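Local coordinates for protein KmHsv2 (Kluyveromyces marxianus, PDB 3VU4) that probably binds phosphoinositides on membranes, as a seven-bladed beta-propeller of the PROPPIN family related to the autophagy protein Atg18, at residues I191-M200 / T212-F223. Residues are numbered along the deposited sequence; the frame is centred on the assembly and turned at random.
With SO4 (sulfate ion), chain E.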
loop_
_atom_site.group_PDB
_atom_site.type_symbol
_atom_site.label_atom_id
_atom_site.label_comp_id
_atom_site.label_asym_id
_atom_site.label_seq_id
_atom_site.Cartn_x
_atom_site.Cartn_y
_atom_site.Cartn_z
ATOM N N ILE A 191 9.934 17.037 -3.460
ATOM C CA ILE A 191 11.113 16.300 -3.021
ATOM C C ILE A 191 11.845 15.558 -4.125
ATOM O O ILE A 191 11.250 14.756 -4.852
ATOM C CB ILE A 191 10.763 15.248 -1.954
ATOM C CG1 ILE A 191 9.868 15.854 -0.885
ATOM C CG2 ILE A 191 12.042 14.721 -1.316
ATOM C CD1 ILE A 191 9.199 14.823 -0.002
ATOM N N LYS A 192 13.139 15.819 -4.250
ATOM C CA LYS A 192 13.948 15.118 -5.229
ATOM C C LYS A 192 14.460 13.864 -4.529
ATOM O O LYS A 192 15.636 13.769 -4.178
ATOM C CB LYS A 192 15.118 15.979 -5.666
ATOM C CG LYS A 192 14.722 17.161 -6.503
ATOM C CD LYS A 192 15.948 17.765 -7.124
ATOM C CE LYS A 192 15.594 18.860 -8.101
ATOM N NZ LYS A 192 16.860 19.438 -8.645
ATOM N N ALA A 193 13.550 12.910 -4.334
ATOM C CA ALA A 193 13.825 11.644 -3.651
ATOM C C ALA A 193 14.915 10.753 -4.248
ATOM O O ALA A 193 15.786 10.289 -3.519
ATOM C CB ALA A 193 12.532 10.843 -3.512
ATOM N N HIS A 194 14.873 10.501 -5.554
ATOM C CA HIS A 194 15.885 9.640 -6.160
ATOM C C HIS A 194 16.433 10.157 -7.473
ATOM O O HIS A 194 15.855 11.034 -8.102
ATOM C CB HIS A 194 15.317 8.245 -6.397
ATOM C CG HIS A 194 14.833 7.568 -5.155
ATOM N ND1 HIS A 194 15.574 6.612 -4.491
ATOM C CD2 HIS A 194 13.680 7.706 -4.458
ATOM C CE1 HIS A 194 14.894 6.190 -3.438
ATOM N NE2 HIS A 194 13.742 6.837 -3.394
ATOM N N THR A 195 17.561 9.588 -7.872
ATOM C CA THR A 195 18.217 9.926 -9.120
ATOM C C THR A 195 17.571 9.120 -10.237
ATOM O O THR A 195 17.384 9.605 -11.350
ATOM C CB THR A 195 19.699 9.561 -9.069
ATOM O OG1 THR A 195 20.347 10.375 -8.086
ATOM C CG2 THR A 195 20.353 9.770 -10.425
ATOM N N ASN A 196 17.237 7.876 -9.939
ATOM C CA ASN A 196 16.611 7.019 -10.924
ATOM C C ASN A 196 15.106 7.091 -10.779
ATOM O O ASN A 196 14.600 7.648 -9.808
ATOM C CB ASN A 196 17.100 5.590 -10.744
ATOM C CG ASN A 196 18.582 5.471 -10.975
ATOM O OD1 ASN A 196 19.093 5.851 -12.034
ATOM N ND2 ASN A 196 19.293 4.950 -9.983
ATOM N N PRO A 197 14.367 6.545 -11.753
ATOM C CA PRO A 197 12.906 6.584 -11.675
ATOM C C PRO A 197 12.381 5.928 -10.406
ATOM O O PRO A 197 12.866 4.872 -9.998
ATOM C CB PRO A 197 12.477 5.829 -12.935
ATOM C CG PRO A 197 13.548 6.172 -13.900
ATOM C CD PRO A 197 14.809 6.040 -13.067
ATOM N N ILE A 198 11.384 6.550 -9.788
ATOM C CA ILE A 198 10.789 6.006 -8.582
ATOM C C ILE A 198 9.972 4.746 -8.866
ATOM O O ILE A 198 9.172 4.686 -9.814
ATOM C CB ILE A 198 9.884 7.052 -7.900
ATOM C CG1 ILE A 198 10.751 8.030 -7.096
ATOM C CG2 ILE A 198 8.843 6.365 -7.013
ATOM C CD1 ILE A 198 9.984 9.183 -6.514
ATOM N N LYS A 199 10.180 3.736 -8.028
ATOM C CA LYS A 199 9.472 2.474 -8.150
ATOM C C LYS A 199 8.063 2.610 -7.582
ATOM O O LYS A 199 7.081 2.260 -8.243
ATOM C CB LYS A 199 10.239 1.376 -7.411
ATOM C CG LYS A 199 9.581 0.000 -7.463
ATOM C CD LYS A 199 9.302 -0.419 -8.886
ATOM C CE LYS A 199 8.782 -1.840 -8.948
ATOM N NZ LYS A 199 8.224 -2.120 -10.298
ATOM N N MET A 200 7.973 3.117 -6.355
ATOM C CA MET A 200 6.687 3.320 -5.688
ATOM C C MET A 200 6.860 4.216 -4.470
ATOM O O MET A 200 7.971 4.351 -3.953
ATOM C CB MET A 200 6.103 1.988 -5.226
ATOM C CG MET A 200 6.969 1.264 -4.216
ATOM S SD MET A 200 6.186 -0.227 -3.588
ATOM C CE MET A 200 6.799 -1.391 -4.769
ATOM N N THR A 212 9.898 6.088 0.033
ATOM C CA THR A 212 10.133 5.967 -1.403
ATOM C C THR A 212 11.269 5.009 -1.717
ATOM O O THR A 212 12.122 4.715 -0.879
ATOM C CB THR A 212 10.482 7.340 -2.053
ATOM O OG1 THR A 212 11.793 7.755 -1.645
ATOM C CG2 THR A 212 9.481 8.399 -1.634
ATOM N N CYS A 213 11.269 4.509 -2.936
ATOM C CA CYS A 213 12.327 3.621 -3.375
ATOM C C CYS A 213 12.347 3.680 -4.882
ATOM O O CYS A 213 11.302 3.862 -5.508
ATOM C CB CYS A 213 12.080 2.191 -2.904
ATOM S SG CYS A 213 10.699 1.399 -3.693
ATOM N N SER A 214 13.533 3.563 -5.466
ATOM C CA SER A 214 13.644 3.600 -6.911
ATOM C C SER A 214 13.727 2.199 -7.494
ATOM O O SER A 214 13.721 1.210 -6.763
ATOM C CB SER A 214 14.866 4.404 -7.347
ATOM O OG SER A 214 16.061 3.803 -6.944
ATOM N N GLN A 215 13.794 2.149 -8.827
ATOM C CA GLN A 215 13.877 0.918 -9.617
ATOM C C GLN A 215 15.269 0.330 -9.448
ATOM O O GLN A 215 16.272 1.011 -9.719
ATOM C CB GLN A 215 13.632 1.233 -11.113
ATOM C CG GLN A 215 12.324 2.005 -11.510
ATOM C CD GLN A 215 11.050 1.124 -11.720
ATOM O OE1 GLN A 215 11.124 -0.114 -11.845
ATOM N NE2 GLN A 215 9.881 1.784 -11.780
ATOM N N ASP A 216 15.316 -0.939 -9.042
ATOM C CA ASP A 216 16.578 -1.633 -8.802
ATOM C C ASP A 216 17.453 -0.707 -7.948
ATOM O O ASP A 216 18.602 -0.442 -8.280
ATOM C CB ASP A 216 17.293 -1.994 -10.156
ATOM N N GLY A 217 16.889 -0.214 -6.847
ATOM C CA GLY A 217 17.621 0.693 -5.981
ATOM C C GLY A 217 18.070 0.056 -4.678
ATOM O O GLY A 217 17.346 -0.706 -4.027
ATOM N N THR A 218 19.286 0.392 -4.289
ATOM C CA THR A 218 19.876 -0.110 -3.062
ATOM C C THR A 218 19.382 0.685 -1.842
ATOM O O THR A 218 19.605 0.293 -0.700
ATOM C CB THR A 218 21.403 -0.006 -3.176
ATOM O OG1 THR A 218 21.979 0.258 -1.887
ATOM C CG2 THR A 218 21.761 1.130 -4.135
ATOM N N ILE A 219 18.673 1.776 -2.102
ATOM C CA ILE A 219 18.209 2.653 -1.043
ATOM C C ILE A 219 16.724 2.928 -0.951
ATOM O O ILE A 219 16.056 3.133 -1.963
ATOM C CB ILE A 219 18.911 4.016 -1.170
ATOM C CG1 ILE A 219 20.428 3.836 -1.147
ATOM C CG2 ILE A 219 18.495 4.933 -0.054
ATOM C CD1 ILE A 219 21.208 5.118 -1.471
ATOM N N ILE A 220 16.220 2.905 0.281
ATOM C CA ILE A 220 14.831 3.223 0.574
ATOM C C ILE A 220 14.903 4.500 1.440
ATOM O O ILE A 220 15.733 4.595 2.351
ATOM C CB ILE A 220 14.137 2.095 1.362
ATOM C CG1 ILE A 220 14.015 0.845 0.487
ATOM C CG2 ILE A 220 12.750 2.546 1.809
ATOM C CD1 ILE A 220 13.376 -0.347 1.180
ATOM N N ARG A 221 14.065 5.492 1.140
ATOM C CA ARG A 221 14.082 6.746 1.887
ATOM C C ARG A 221 12.751 7.116 2.512
ATOM O O ARG A 221 11.683 6.777 1.993
ATOM C CB ARG A 221 14.537 7.904 0.995
ATOM C CG ARG A 221 15.924 7.721 0.415
ATOM C CD ARG A 221 16.458 8.995 -0.230
ATOM N NE ARG A 221 17.879 8.855 -0.538
ATOM C CZ ARG A 221 18.376 8.607 -1.749
ATOM N NH1 ARG A 221 17.573 8.482 -2.804
ATOM N NH2 ARG A 221 19.682 8.438 -1.903
ATOM N N VAL A 222 12.822 7.821 3.638
ATOM C CA VAL A 222 11.623 8.256 4.323
ATOM C C VAL A 222 11.711 9.752 4.543
ATOM O O VAL A 222 12.708 10.239 5.082
ATOM C CB VAL A 222 11.465 7.566 5.682
ATOM C CG1 VAL A 222 10.128 7.949 6.287
ATOM C CG2 VAL A 222 11.568 6.061 5.526
ATOM N N PHE A 223 10.674 10.474 4.123
ATOM C CA PHE A 223 10.621 11.927 4.271
ATOM C C PHE A 223 9.382 12.356 5.044
ATOM O O PHE A 223 8.386 11.631 5.078
ATOM C CB PHE A 223 10.564 12.639 2.905
ATOM C CG PHE A 223 11.647 12.231 1.932
ATOM C CD1 PHE A 223 11.511 11.078 1.151
ATOM C CD2 PHE A 223 12.794 13.010 1.779
ATOM C CE1 PHE A 223 12.499 10.709 0.231
ATOM C CE2 PHE A 223 13.792 12.650 0.860
ATOM C CZ PHE A 223 13.643 11.498 0.084
HETATM S S SO4 E . 18.809 6.465 -6.236
HETATM O O1 SO4 E . 18.626 7.806 -5.647
HETATM O O2 SO4 E . 18.386 5.452 -5.252
HETATM O O3 SO4 E . 17.989 6.320 -7.454
HETATM O O4 SO4 E . 20.229 6.291 -6.596
HETATM O O HOH W 1 7.089 2.117 -11.471
#
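His194 lies against the backbone of Cys213 and Ser214 where the linker between two blades of the PROPPIN beta-propeller meets the blade that begins with strand 198-203. The buried side is tightly packed: His194 NE2 shares a hydrogen bond of 2.8 Å with Thr212 OG1, while Ser214 N sits over one ring face and Arg221 NH1 over the opposite one. Farther along, Ile191 CG2 rests on the face of the Phe223 ring in a CH-pi contact, and Ala193 CB meets Phe223 CE1. Strand 198-200 pairs antiparallel with 212-214 through Lys199 N to Cys213 O (2.8 Å), with a beta bulge between Ile198 and Met200. The other end is looser and exposed: Gln215 OE1 lies against Lys199 CD (3.5 Å), the two chains roughly perpendicular, and a water bridges Lys199 O and, weakly, Gln215 NE2. A sulfate, probably from crystallisation, sits at the outer edge of the 194-196 loop in a basic pocket consistent with a phosphoinositide phosphate site. Thr195 N donates to its O1, Asn196 N and Ser214 OG to O3. Arg221's straight chain (chi2 -169°, chi3 169°) carries NH1 to O1, while NE salt-bridges Glu233. His194 ND1 donates a nearly straight hydrogen bond (N-H...O 175°) to sulfate O2, 3.1 Å away.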